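CrataBL (Crataeva tapia, PDB 4IHZ) inhibits trypsin, and probably factor Xa more strongly, and probably also acts as a lectin that binds glucose and N-acetylglucosamine. Local coordinates at residues A[27-32]-A[77-82]; A[33-38]-A[98-103]; A[40-45]-A[145-150]; A[18-23]-A[47-52]. All blocks are in the same frame, centred on the assembly; numbering follows the deposited sequence.

Contact 1. Residues A[27-32]-A[77-82]; sequences NTSQPS and LWFCPE. With NAG (2-acetamido-2-deoxy-beta-D-glucopyranose), chain C.
Where Ser29 and Gln30 run beside Phe79 and Cys80, a single backbone hydrogen bond joins two irregular loops, from Gln30 N to Phe79 O at 2.9 Å and in the plane of that carbonyl. The loops belong to a Kunitz-type beta-trefoil, and Asn27-Thr28-Ser29 is an N-glycosylation sequon, with Asn27 ND2 bonded to NAG C1. Asn27 is the first residue past helix 22-26 and has a positive phi (62°). The bend lays its backbone over one face of the Phe79 ring, where Asn27 CA makes a CH-pi contact 3.8 Å from the ring centroid. CG of Asn27 stands anti to the backbone N (chi1 -160°), and the amide returns to the ring, with OD1 3.2 Å from Phe79 CZ. The sugar keeps to the ring's edge through NAG O5, while Leu77 CD2 packs on NAG C6 at 3.8 Å. Gln30 turns its end away from the other loop, and its NE2 donates to Thr28 O, lying above that carbonyl's plane. Further along, Pro31 O approaches Pro81 CG at 3.4 Å. The second subunit covers part of the surface: Ser29 OG is hydrogen-bonded to Asp76 of that subunit, and the two copies of Trp78 pack together. Glu82 places OE2 3.7 Å from Ser32 CB and accepts a hydrogen bond there from Cys33 N.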
loop_
_atom_site.group_PDB
_atom_site.type_symbol
_atom_site.label_atom_id
_atom_site.label_comp_id
_atom_site.label_asym_id
_atom_site.label_seq_id
_atom_site.Cartn_x
_atom_site.Cartn_y
_atom_site.Cartn_z
ATOM N N ASN A 27 14.292 2.463 -7.592
ATOM C CA ASN A 27 14.585 3.504 -6.586
ATOM C C ASN A 27 14.133 4.906 -7.026
ATOM O O ASN A 27 14.758 5.895 -6.632
ATOM C CB ASN A 27 16.090 3.519 -6.140
ATOM C CG ASN A 27 16.321 4.224 -4.790
ATOM O OD1 ASN A 27 15.883 3.739 -3.756
ATOM N ND2 ASN A 27 17.048 5.372 -4.799
ATOM N N THR A 28 13.072 4.980 -7.837
ATOM C CA THR A 28 12.471 6.291 -8.202
ATOM C C THR A 28 10.941 6.239 -8.081
ATOM O O THR A 28 10.344 5.187 -8.274
ATOM C CB THR A 28 12.873 6.741 -9.638
ATOM O OG1 THR A 28 12.229 5.928 -10.612
ATOM C CG2 THR A 28 14.388 6.666 -9.867
ATOM N N SER A 29 10.302 7.377 -7.784
ATOM C CA SER A 29 8.834 7.425 -7.653
ATOM C C SER A 29 8.134 6.986 -8.920
ATOM O O SER A 29 8.494 7.409 -10.018
ATOM C CB SER A 29 8.347 8.860 -7.355
ATOM O OG SER A 29 9.108 9.413 -6.309
ATOM N N GLN A 30 7.077 6.209 -8.744
ATOM C CA GLN A 30 6.246 5.728 -9.828
ATOM C C GLN A 30 4.819 6.241 -9.688
ATOM O O GLN A 30 4.291 6.360 -8.576
ATOM C CB GLN A 30 6.186 4.196 -9.757
ATOM C CG GLN A 30 7.564 3.585 -9.820
ATOM C CD GLN A 30 8.202 3.811 -11.168
ATOM O OE1 GLN A 30 7.570 3.587 -12.205
ATOM N NE2 GLN A 30 9.453 4.269 -11.171
ATOM N N PRO A 31 4.169 6.532 -10.814
ATOM C CA PRO A 31 2.771 7.009 -10.781
ATOM C C PRO A 31 1.788 5.924 -10.349
ATOM O O PRO A 31 0.732 6.225 -9.792
ATOM C CB PRO A 31 2.498 7.433 -12.234
ATOM C CG PRO A 31 3.480 6.613 -13.044
ATOM C CD PRO A 31 4.725 6.525 -12.184
ATOM N N SER A 32 2.137 4.672 -10.656
ATOM C CA SER A 32 1.371 3.491 -10.280
ATOM C C SER A 32 2.302 2.319 -10.554
ATOM O O SER A 32 3.307 2.442 -11.284
ATOM C CB SER A 32 0.080 3.336 -11.099
ATOM O OG SER A 32 0.373 3.188 -12.477
ATOM N N LEU A 77 11.550 2.755 2.484
ATOM C CA LEU A 77 11.400 3.362 1.166
ATOM C C LEU A 77 10.334 2.571 0.404
ATOM O O LEU A 77 10.239 1.348 0.556
ATOM C CB LEU A 77 12.711 3.288 0.376
ATOM C CG LEU A 77 13.839 4.177 0.861
ATOM C CD1 LEU A 77 15.071 3.821 0.012
ATOM C CD2 LEU A 77 13.386 5.625 0.692
ATOM N N TRP A 78 9.472 3.296 -0.308
ATOM C CA TRP A 78 8.489 2.600 -1.170
ATOM C C TRP A 78 8.085 3.578 -2.263
ATOM O O TRP A 78 7.595 4.660 -1.982
ATOM C CB TRP A 78 7.256 2.207 -0.339
ATOM C CG TRP A 78 6.464 1.180 -1.020
ATOM C CD1 TRP A 78 5.195 1.290 -1.517
ATOM C CD2 TRP A 78 6.894 -0.145 -1.294
ATOM N NE1 TRP A 78 4.814 0.108 -2.101
ATOM C CE2 TRP A 78 5.828 -0.807 -1.972
ATOM C CE3 TRP A 78 8.065 -0.855 -1.010
ATOM C CZ2 TRP A 78 5.913 -2.149 -2.398
ATOM C CZ3 TRP A 78 8.146 -2.202 -1.441
ATOM C CH2 TRP A 78 7.064 -2.831 -2.103
ATOM N N PHE A 79 8.238 3.151 -3.510
ATOM C CA PHE A 79 8.100 4.075 -4.626
ATOM C C PHE A 79 6.795 3.899 -5.373
ATOM O O PHE A 79 6.567 4.579 -6.382
ATOM C CB PHE A 79 9.274 3.897 -5.572
ATOM C CG PHE A 79 10.579 4.266 -4.926
ATOM C CD1 PHE A 79 10.944 5.628 -4.802
ATOM C CD2 PHE A 79 11.402 3.282 -4.350
ATOM C CE1 PHE A 79 12.138 6.001 -4.176
ATOM C CE2 PHE A 79 12.607 3.664 -3.694
ATOM C CZ PHE A 79 12.974 5.027 -3.623
ATOM N N CYS A 80 5.936 3.035 -4.856
ATOM C CA CYS A 80 4.633 2.769 -5.485
ATOM C C CYS A 80 3.554 3.373 -4.613
ATOM O O CYS A 80 3.698 3.463 -3.399
ATOM C CB CYS A 80 4.387 1.241 -5.559
ATOM S SG CYS A 80 5.521 0.426 -6.694
ATOM N N PRO A 81 2.422 3.755 -5.217
ATOM C CA PRO A 81 1.296 4.145 -4.379
ATOM C C PRO A 81 0.626 2.958 -3.710
ATOM O O PRO A 81 0.021 3.122 -2.662
ATOM C CB PRO A 81 0.292 4.769 -5.364
ATOM C CG PRO A 81 0.949 4.817 -6.690
ATOM C CD PRO A 81 2.213 4.020 -6.656
ATOM N N GLU A 82 0.749 1.782 -4.314
ATOM C CA GLU A 82 0.098 0.578 -3.790
ATOM C C GLU A 82 0.875 -0.036 -2.598
ATOM O O GLU A 82 1.990 0.419 -2.271
ATOM C CB GLU A 82 -0.005 -0.471 -4.901
ATOM C CG GLU A 82 -0.777 0.008 -6.147
ATOM C CD GLU A 82 0.102 0.685 -7.213
ATOM O OE1 GLU A 82 1.245 1.070 -6.920
ATOM O OE2 GLU A 82 -0.383 0.851 -8.351
HETATM C C1 NAG C . 17.273 6.125 -3.577
HETATM C C2 NAG C . 18.539 7.023 -3.442
HETATM C C3 NAG C . 18.592 7.798 -2.111
HETATM C C4 NAG C . 17.274 8.522 -1.882
HETATM C C5 NAG C . 16.112 7.511 -2.013
HETATM C C6 NAG C . 14.758 8.185 -1.814
HETATM C C7 NAG C . 20.521 6.180 -4.578
HETATM C C8 NAG C . 21.648 5.184 -4.543
HETATM N N2 NAG C . 19.677 6.138 -3.550
HETATM O O3 NAG C . 19.658 8.756 -2.110
HETATM O O4 NAG C . 17.238 9.155 -0.604
HETATM O O5 NAG C . 16.114 6.915 -3.306
HETATM O O6 NAG C . 14.567 9.052 -2.908
HETATM O O7 NAG C . 20.416 6.986 -5.509
#

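Contact 2. Residues A[33-38]-A[98-103]; sequences CPLDLI and VVTTGG
The flat carboxylate of Asp36 is met at its edge by Thr101, whose OG1 donates to OD2 over 2.7 Å on the anti lone pair, the one turned away from the other oxygen. OD1 has its own partner, Asn23 N, so each oxygen of this buried group is held. The peptide carbonyl of Asp36 is gripped as well: Thr101 N lies in its plane, 2.9 Å from Asp36 O. Thr100 CA adds a CA-H...O contact to that same oxygen at 3.1 Å. Water 1 bridges the segments, accepting from Asp36 N and donating to Cys33 O and Thr101 O. Water 2 sits between Ile38 N and Val99 O. Hydrocarbon packing flanks these polar links. CG2 of Val98 meets Leu37 CD2 at 3.6 Å and Leu35 CD1 at 3.8 Å, with the side chain of Leu35 crossing that of Val98 at about a right angle. Ile38 sends CG1 to Val99 CG1 and CD1 to Thr101 CG2, the latter at 3.7 Å. In the beta-trefoil the contact joins the run into strand 38-40 to strand 96-100 and the residues after it, with strand 87-91 beside Leu35 and Thr100, Pro21 of strand 19-21 against Asp36 and Thr101, and Leu149 of strand 148-151 against Ile38 and Val99.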
loop_
_atom_site.group_PDB
_atom_site.type_symbol
_atom_site.label_atom_id
_atom_site.label_comp_id
_atom_site.label_asym_id
_atom_site.label_seq_id
_atom_site.Cartn_x
_atom_site.Cartn_y
_atom_site.Cartn_z
ATOM N N CYS A 33 1.968 1.185 -9.962
ATOM C CA CYS A 33 2.758 -0.025 -10.125
ATOM C C CYS A 33 1.809 -1.185 -10.328
ATOM O O CYS A 33 1.579 -1.963 -9.403
ATOM C CB CYS A 33 3.596 -0.286 -8.884
ATOM S SG CYS A 33 4.835 1.006 -8.559
ATOM N N PRO A 34 1.285 -1.331 -11.549
ATOM C CA PRO A 34 0.291 -2.361 -11.817
ATOM C C PRO A 34 0.839 -3.777 -11.676
ATOM O O PRO A 34 0.048 -4.692 -11.484
ATOM C CB PRO A 34 -0.138 -2.099 -13.265
ATOM C CG PRO A 34 0.829 -1.137 -13.804
ATOM C CD PRO A 34 1.518 -0.444 -12.702
ATOM N N LEU A 35 2.166 -3.944 -11.771
ATOM C CA LEU A 35 2.756 -5.292 -11.719
ATOM C C LEU A 35 4.150 -5.252 -11.130
ATOM O O LEU A 35 5.144 -5.405 -11.837
ATOM C CB LEU A 35 2.763 -5.915 -13.120
ATOM C CG LEU A 35 2.871 -7.441 -13.050
ATOM C CD1 LEU A 35 1.483 -8.042 -12.965
ATOM C CD2 LEU A 35 3.586 -7.940 -14.301
ATOM N N ASP A 36 4.201 -5.073 -9.818
ATOM C CA ASP A 36 5.477 -4.881 -9.145
ATOM C C ASP A 36 5.993 -6.263 -8.748
ATOM O O ASP A 36 5.651 -6.788 -7.694
ATOM C CB ASP A 36 5.281 -3.983 -7.921
ATOM C CG ASP A 36 6.601 -3.571 -7.275
ATOM O OD1 ASP A 36 7.559 -3.223 -8.010
ATOM O OD2 ASP A 36 6.689 -3.596 -6.008
ATOM N N LEU A 37 6.805 -6.837 -9.631
ATOM C CA LEU A 37 7.315 -8.194 -9.460
ATOM C C LEU A 37 8.289 -8.292 -8.312
ATOM O O LEU A 37 8.848 -7.283 -7.868
ATOM C CB LEU A 37 8.035 -8.625 -10.752
ATOM C CG LEU A 37 7.168 -8.644 -11.993
ATOM C CD1 LEU A 37 8.149 -8.849 -13.137
ATOM C CD2 LEU A 37 6.112 -9.757 -11.953
ATOM N N ILE A 38 8.537 -9.524 -7.858
ATOM C CA ILE A 38 9.577 -9.753 -6.861
ATOM C C ILE A 38 10.703 -10.419 -7.652
ATOM O O ILE A 38 10.543 -11.560 -8.131
ATOM C CB ILE A 38 9.084 -10.738 -5.756
ATOM C CG1 ILE A 38 7.855 -10.192 -5.004
ATOM C CG2 ILE A 38 10.235 -11.075 -4.772
ATOM C CD1 ILE A 38 8.098 -8.864 -4.334
ATOM N N VAL A 98 1.967 -14.293 -11.674
ATOM C CA VAL A 98 3.219 -13.775 -11.086
ATOM C C VAL A 98 2.956 -13.294 -9.676
ATOM O O VAL A 98 1.844 -12.864 -9.352
ATOM C CB VAL A 98 3.844 -12.618 -11.937
ATOM C CG1 VAL A 98 4.197 -13.113 -13.322
ATOM C CG2 VAL A 98 2.884 -11.425 -12.096
ATOM N N VAL A 99 3.972 -13.415 -8.842
ATOM C CA VAL A 99 3.917 -12.756 -7.496
ATOM C C VAL A 99 4.116 -11.279 -7.702
ATOM O O VAL A 99 5.005 -10.872 -8.439
ATOM C CB VAL A 99 4.980 -13.337 -6.565
ATOM C CG1 VAL A 99 4.919 -12.633 -5.189
ATOM C CG2 VAL A 99 4.759 -14.835 -6.323
ATOM N N THR A 100 3.327 -10.455 -7.003
ATOM C CA THR A 100 3.577 -8.988 -7.023
ATOM C C THR A 100 3.359 -8.427 -5.652
ATOM O O THR A 100 2.815 -9.099 -4.776
ATOM C CB THR A 100 2.654 -8.221 -7.965
ATOM O OG1 THR A 100 1.322 -8.228 -7.412
ATOM C CG2 THR A 100 2.624 -8.875 -9.369
ATOM N N THR A 101 3.740 -7.163 -5.501
ATOM C CA THR A 101 3.291 -6.465 -4.317
ATOM C C THR A 101 1.941 -5.787 -4.646
ATOM O O THR A 101 1.346 -6.043 -5.681
ATOM C CB THR A 101 4.316 -5.411 -3.830
ATOM O OG1 THR A 101 4.440 -4.406 -4.831
ATOM C CG2 THR A 101 5.741 -6.063 -3.573
ATOM N N GLY A 102 1.438 -4.940 -3.757
ATOM C CA GLY A 102 0.245 -4.188 -4.069
ATOM C C GLY A 102 -1.033 -4.909 -3.652
ATOM O O GLY A 102 -2.141 -4.482 -4.036
ATOM N N GLY A 103 -0.893 -5.960 -2.854
ATOM C CA GLY A 103 -2.031 -6.697 -2.310
ATOM C C GLY A 103 -2.724 -6.012 -1.144
ATOM O O GLY A 103 -2.454 -4.862 -0.797
HETATM O O HOH W 1 1.616 -4.982 -8.306
HETATM O O HOH W 2 7.303 -11.753 -9.202
#

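Contact 3. Residues A[40-45]-A[145-150]; sequences QLRFPP and GRRYLA
Hydrogen bonding between Gln40 and Arg147 dominates this surface contact of the beta-trefoil. NE and NH2 of Arg147 both donate to Gln40 OE1, at 2.9 and 2.8 Å. NE lies nearly along the C=O axis of the amide, whereas NH2 comes in on a lone pair. The amide and guanidinium are nearly coplanar, 10° apart, and the two side chains run alongside each other in the same direction. The backbones are tied too, Gln40 N donating to Arg147 O at 2.9 Å. Beyond CG the chain of Gln40 is extended, and its NE2 reaches Ala17 O. Water 3 donates to Gln40 O and accepts from Arg147 N, with a weak third bond from Arg42 NE. Van der Waals contacts cover the Arg42 guanidinium: Arg147 CG rests 3.6 Å above one face, over the centre, and Phe43 CE1 covers the opposite face. At the guanidinium edge, Arg42 NH2 makes a weak bond to Gly145 O at 2.9 Å. The two guanidinium planes are almost parallel, 4° apart, although the side chains cross at about a right angle, and the like charges come close, Arg42 NH1 4.0 Å from Arg147 NE. Some repulsion is likely; the neutral acceptors Gln40 OE1 and Gly145 O probably offset part of it, and packing between Phe43 and the Arg147 methylenes probably helps hold the Arg42 guanidinium in place.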
loop_
_atom_site.group_PDB
_atom_site.type_symbol
_atom_site.label_atom_id
_atom_site.label_comp_id
_atom_site.label_asym_id
_atom_site.label_seq_id
_atom_site.Cartn_x
_atom_site.Cartn_y
_atom_site.Cartn_z
ATOM N N GLN A 40 14.976 -11.361 -8.538
ATOM C CA GLN A 40 16.157 -11.842 -7.892
ATOM C C GLN A 40 17.355 -10.934 -8.142
ATOM O O GLN A 40 17.589 -10.480 -9.264
ATOM C CB GLN A 40 16.445 -13.270 -8.387
ATOM C CG GLN A 40 17.498 -13.969 -7.529
ATOM C CD GLN A 40 17.683 -15.397 -7.909
ATOM O OE1 GLN A 40 17.593 -15.768 -9.098
ATOM N NE2 GLN A 40 17.975 -16.226 -6.920
ATOM N N LEU A 41 18.105 -10.656 -7.090
ATOM C CA LEU A 41 19.286 -9.805 -7.225
ATOM C C LEU A 41 20.493 -10.682 -7.488
ATOM O O LEU A 41 21.104 -11.216 -6.568
ATOM C CB LEU A 41 19.488 -9.044 -5.909
ATOM C CG LEU A 41 18.352 -8.130 -5.460
ATOM C CD1 LEU A 41 18.760 -7.376 -4.212
ATOM C CD2 LEU A 41 18.080 -7.129 -6.529
ATOM N N ARG A 42 20.783 -10.906 -8.775
ATOM C CA ARG A 42 21.750 -11.941 -9.166
ATOM C C ARG A 42 23.201 -11.549 -9.401
ATOM O O ARG A 42 24.120 -12.339 -9.123
ATOM C CB ARG A 42 21.249 -12.572 -10.452
ATOM C CG ARG A 42 20.112 -13.477 -10.248
ATOM C CD ARG A 42 19.962 -14.300 -11.480
ATOM N NE ARG A 42 19.573 -13.440 -12.578
ATOM C CZ ARG A 42 19.565 -13.872 -13.838
ATOM N NH1 ARG A 42 19.962 -15.143 -14.077
ATOM N NH2 ARG A 42 19.161 -13.045 -14.816
ATOM N N PHE A 43 23.409 -10.365 -9.973
ATOM C CA PHE A 43 24.731 -10.013 -10.486
ATOM C C PHE A 43 25.130 -8.630 -10.003
ATOM O O PHE A 43 24.817 -7.621 -10.663
ATOM C CB PHE A 43 24.707 -10.056 -12.013
ATOM C CG PHE A 43 24.333 -11.410 -12.572
ATOM C CD1 PHE A 43 23.195 -11.568 -13.349
ATOM C CD2 PHE A 43 25.125 -12.534 -12.318
ATOM C CE1 PHE A 43 22.848 -12.816 -13.862
ATOM C CE2 PHE A 43 24.777 -13.800 -12.835
ATOM C CZ PHE A 43 23.655 -13.943 -13.601
ATOM N N PRO A 44 25.836 -8.558 -8.855
ATOM C CA PRO A 44 26.304 -9.643 -8.013
ATOM C C PRO A 44 25.157 -10.096 -7.094
ATOM O O PRO A 44 24.161 -9.353 -6.945
ATOM C CB PRO A 44 27.417 -8.972 -7.189
ATOM C CG PRO A 44 26.941 -7.564 -7.036
ATOM C CD PRO A 44 26.164 -7.238 -8.275
ATOM N N PRO A 45 25.263 -11.313 -6.541
ATOM C CA PRO A 45 24.210 -11.789 -5.664
ATOM C C PRO A 45 24.125 -10.901 -4.437
ATOM O O PRO A 45 25.115 -10.629 -3.756
ATOM C CB PRO A 45 24.628 -13.214 -5.284
ATOM C CG PRO A 45 25.903 -13.480 -5.971
ATOM C CD PRO A 45 26.401 -12.252 -6.635
ATOM N N GLY A 145 15.465 -10.091 -18.809
ATOM C CA GLY A 145 16.801 -10.362 -18.293
ATOM C C GLY A 145 16.857 -10.516 -16.780
ATOM O O GLY A 145 17.932 -10.762 -16.218
ATOM N N ARG A 146 15.700 -10.405 -16.131
ATOM C CA ARG A 146 15.578 -10.644 -14.690
ATOM C C ARG A 146 14.764 -11.900 -14.406
ATOM O O ARG A 146 13.980 -12.364 -15.243
ATOM C CB ARG A 146 14.906 -9.478 -13.977
ATOM C CG ARG A 146 15.836 -8.416 -13.664
ATOM C CD ARG A 146 15.127 -7.316 -12.925
ATOM N NE ARG A 146 16.051 -6.222 -12.880
ATOM C CZ ARG A 146 15.747 -5.002 -12.454
ATOM N NH1 ARG A 146 14.524 -4.744 -12.024
ATOM N NH2 ARG A 146 16.679 -4.058 -12.471
ATOM N N ARG A 147 14.978 -12.461 -13.233
ATOM C CA ARG A 147 14.193 -13.597 -12.773
ATOM C C ARG A 147 13.217 -13.161 -11.744
ATOM O O ARG A 147 13.556 -12.332 -10.880
ATOM C CB ARG A 147 15.104 -14.673 -12.208
ATOM C CG ARG A 147 16.223 -15.005 -13.201
ATOM C CD ARG A 147 16.674 -16.422 -13.113
ATOM N NE ARG A 147 17.101 -16.810 -11.780
ATOM C CZ ARG A 147 17.566 -18.020 -11.494
ATOM N NH1 ARG A 147 17.693 -18.927 -12.470
ATOM N NH2 ARG A 147 17.934 -18.322 -10.268
ATOM N N TYR A 148 12.011 -13.697 -11.797
ATOM C CA TYR A 148 10.932 -13.227 -10.909
ATOM C C TYR A 148 10.226 -14.414 -10.301
ATOM O O TYR A 148 10.257 -15.519 -10.841
ATOM C CB TYR A 148 9.940 -12.345 -11.689
ATOM C CG TYR A 148 9.329 -13.027 -12.883
ATOM C CD1 TYR A 148 8.145 -13.756 -12.737
ATOM C CD2 TYR A 148 9.922 -12.934 -14.125
ATOM C CE1 TYR A 148 7.576 -14.403 -13.845
ATOM C CE2 TYR A 148 9.366 -13.576 -15.214
ATOM C CZ TYR A 148 8.181 -14.270 -15.057
ATOM O OH TYR A 148 7.614 -14.915 -16.128
ATOM N N LEU A 149 9.585 -14.193 -9.170
ATOM C CA LEU A 149 8.814 -15.239 -8.480
ATOM C C LEU A 149 7.416 -15.390 -9.085
ATOM O O LEU A 149 6.782 -14.410 -9.443
ATOM C CB LEU A 149 8.731 -14.932 -6.979
ATOM C CG LEU A 149 10.034 -14.924 -6.202
ATOM C CD1 LEU A 149 9.615 -14.640 -4.773
ATOM C CD2 LEU A 149 10.760 -16.280 -6.310
ATOM N N ALA A 150 6.981 -16.645 -9.244
ATOM C CA ALA A 150 5.678 -16.933 -9.868
ATOM C C ALA A 150 5.128 -18.241 -9.331
ATOM O O ALA A 150 5.871 -19.194 -9.101
ATOM C CB ALA A 150 5.841 -17.011 -11.343
HETATM O O HOH W 3 17.062 -11.539 -11.588
#

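Contact 4. Residues A[18-23]-A[47-52]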
loop_
_atom_site.group_PDB
_atom_site.type_symbol
_atom_site.label_atom_id
_atom_site.label_comp_id
_atom_site.label_asym_id
_atom_site.label_seq_id
_atom_site.Cartn_x
_atom_site.Cartn_y
_atom_site.Cartn_z
ATOM N N GLY A 18 19.197 -13.108 -3.210
ATOM C CA GLY A 18 17.843 -12.939 -2.701
ATOM C C GLY A 18 16.995 -12.059 -3.610
ATOM O O GLY A 18 17.181 -11.999 -4.844
ATOM N N PHE A 19 15.984 -11.450 -3.015
ATOM C CA PHE A 19 14.860 -10.908 -3.781
ATOM C C PHE A 19 14.421 -9.565 -3.343
ATOM O O PHE A 19 14.509 -9.207 -2.149
ATOM C CB PHE A 19 13.647 -11.857 -3.648
ATOM C CG PHE A 19 13.903 -13.222 -4.232
ATOM C CD1 PHE A 19 13.737 -13.457 -5.573
ATOM C CD2 PHE A 19 14.393 -14.224 -3.405
ATOM C CE1 PHE A 19 14.001 -14.740 -6.098
ATOM C CE2 PHE A 19 14.668 -15.466 -3.919
ATOM C CZ PHE A 19 14.492 -15.727 -5.250
ATOM N N SER A 20 13.953 -8.767 -4.305
ATOM C CA SER A 20 13.435 -7.430 -3.965
ATOM C C SER A 20 12.244 -7.110 -4.851
ATOM O O SER A 20 12.267 -7.450 -6.031
ATOM C CB SER A 20 14.545 -6.397 -4.232
ATOM O OG SER A 20 14.028 -5.053 -4.158
ATOM N N PRO A 21 11.218 -6.433 -4.316
ATOM C CA PRO A 21 10.258 -5.762 -5.219
ATOM C C PRO A 21 10.964 -4.916 -6.267
ATOM O O PRO A 21 11.944 -4.214 -5.983
ATOM C CB PRO A 21 9.442 -4.884 -4.268
ATOM C CG PRO A 21 9.511 -5.612 -2.923
ATOM C CD PRO A 21 10.968 -6.085 -2.893
ATOM N N ASP A 22 10.490 -4.992 -7.511
ATOM C CA ASP A 22 11.100 -4.223 -8.577
ATOM C C ASP A 22 11.145 -2.724 -8.309
ATOM O O ASP A 22 12.121 -2.052 -8.712
ATOM C CB ASP A 22 10.399 -4.484 -9.888
ATOM C CG ASP A 22 11.150 -5.445 -10.775
ATOM O OD1 ASP A 22 12.365 -5.768 -10.541
ATOM O OD2 ASP A 22 10.527 -5.865 -11.778
ATOM N N ASN A 23 10.127 -2.172 -7.631
ATOM C CA ASN A 23 10.148 -0.700 -7.476
ATOM C C ASN A 23 11.341 -0.244 -6.657
ATOM O O ASN A 23 11.871 0.857 -6.858
ATOM C CB ASN A 23 8.826 -0.168 -6.894
ATOM C CG ASN A 23 8.771 -0.277 -5.408
ATOM O OD1 ASN A 23 9.170 0.633 -4.707
ATOM N ND2 ASN A 23 8.240 -1.396 -4.895
ATOM N N ILE A 47 21.553 -9.945 -0.894
ATOM C CA ILE A 47 20.640 -10.626 0.005
ATOM C C ILE A 47 19.185 -10.155 -0.168
ATOM O O ILE A 47 18.276 -10.885 0.184
ATOM C CB ILE A 47 21.115 -10.406 1.485
ATOM C CG1 ILE A 47 20.427 -11.407 2.429
ATOM C CG2 ILE A 47 20.886 -8.945 1.941
ATOM C CD1 ILE A 47 21.132 -11.557 3.817
ATOM N N GLY A 48 18.982 -8.947 -0.707
ATOM C CA GLY A 48 17.621 -8.522 -1.024
ATOM C C GLY A 48 17.024 -7.630 0.058
ATOM O O GLY A 48 17.705 -6.880 0.764
ATOM N N VAL A 49 15.701 -7.719 0.171
ATOM C CA VAL A 49 14.934 -6.867 1.063
ATOM C C VAL A 49 14.104 -7.826 1.915
ATOM O O VAL A 49 13.517 -8.755 1.386
ATOM C CB VAL A 49 14.011 -5.944 0.237
ATOM C CG1 VAL A 49 13.241 -5.024 1.194
ATOM C CG2 VAL A 49 14.852 -5.052 -0.672
ATOM N N PRO A 50 14.040 -7.621 3.230
ATOM C CA PRO A 50 13.322 -8.605 4.032
ATOM C C PRO A 50 11.796 -8.537 3.906
ATOM O O PRO A 50 11.218 -7.591 3.318
ATOM C CB PRO A 50 13.673 -8.239 5.481
ATOM C CG PRO A 50 14.634 -7.107 5.440
ATOM C CD PRO A 50 14.541 -6.506 4.041
ATOM N N VAL A 51 11.184 -9.573 4.416
ATOM C CA VAL A 51 9.727 -9.657 4.467
ATOM C C VAL A 51 9.274 -9.936 5.909
ATOM O O VAL A 51 10.065 -10.406 6.717
ATOM C CB VAL A 51 9.167 -10.723 3.519
ATOM C CG1 VAL A 51 9.556 -10.472 2.027
ATOM C CG2 VAL A 51 9.552 -12.141 3.958
ATOM N N ILE A 52 7.973 -9.735 6.172
ATOM C CA ILE A 52 7.384 -10.074 7.435
ATOM C C ILE A 52 6.207 -11.002 7.121
ATOM O O ILE A 52 5.449 -10.759 6.157
ATOM C CB ILE A 52 6.922 -8.783 8.184
ATOM C CG1 ILE A 52 8.158 -8.094 8.784
ATOM C CG2 ILE A 52 5.935 -9.158 9.291
ATOM C CD1 ILE A 52 7.869 -6.780 9.410
HETATM O O HOH W 4 15.746 -11.929 -0.193
#
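Val49 leans its CG2 methyl on Ser20, 3.6 Å from OG and 3.8 Å from CB, and its CB lies 4.4 Å from Pro21 CD. These van der Waals contacts make up the side-chain part of a contact in the beta-trefoil between strand 19-21 and the loop that leads to strand 52-55. With CG1 of Val49 anti to the backbone N (chi1 -178°), CG2 is the branch that meets Ser20. In Ser20, OG is anti to the backbone N (chi1 169°), and the hydroxyl donates to Pro21 O within its own segment; the methyl of Val49 therefore meets an oxygen whose proton is already engaged. Much of the remaining contact is backbone. Val49 N donates to Phe19 O at 3.0 Å, tilted somewhat from the plane of the carbonyl, and Gly48 CA adds a CA-H...O contact to the same oxygen. Gly18 CA approaches Ile47 O in a like manner. With no side chain on Gly18 or Gly48, the two backbones come close, Gly18 beside Ile47 and Phe19 beside Gly48, and Gly48 takes a positive phi (98°). Phe19 directs its side chain away from the loop, onto Ile38 and Gln40 of the partner strand 38-40 and onto Pro12 of strand 8-12. Beyond the segments, Gly18 is also bonded through its backbone to Leu41 and Arg46. Water 4 bridges the two backbones, accepting from Phe19 N at 2.9 Å and donating to Ile47 O at 2.8 Å.

In the fold
Five of the eight segments follow one another between residues 18 and 52, in the order contact 4, 1, 2, 3, 4; their partners then come in the order contact 1, 2, 3. The centres lie from 10 Å (contacts 3 and 4) to 20 Å (contacts 1 and 3) apart. The Cys33-Cys80 disulfide joins contacts 1 and 2, and Asn23 links contact 4 to both of them. Strand 148-151 connects contact 3 to contact 2 through backbone bonds of Leu149 with Ile38 and Val99, and Arg146 forms a salt bridge to Asp22 of contact 4. The N-terminal part of the chain is thereby fastened to later loops and strands of the beta-trefoil, with contact 1 alone reaching the second subunit.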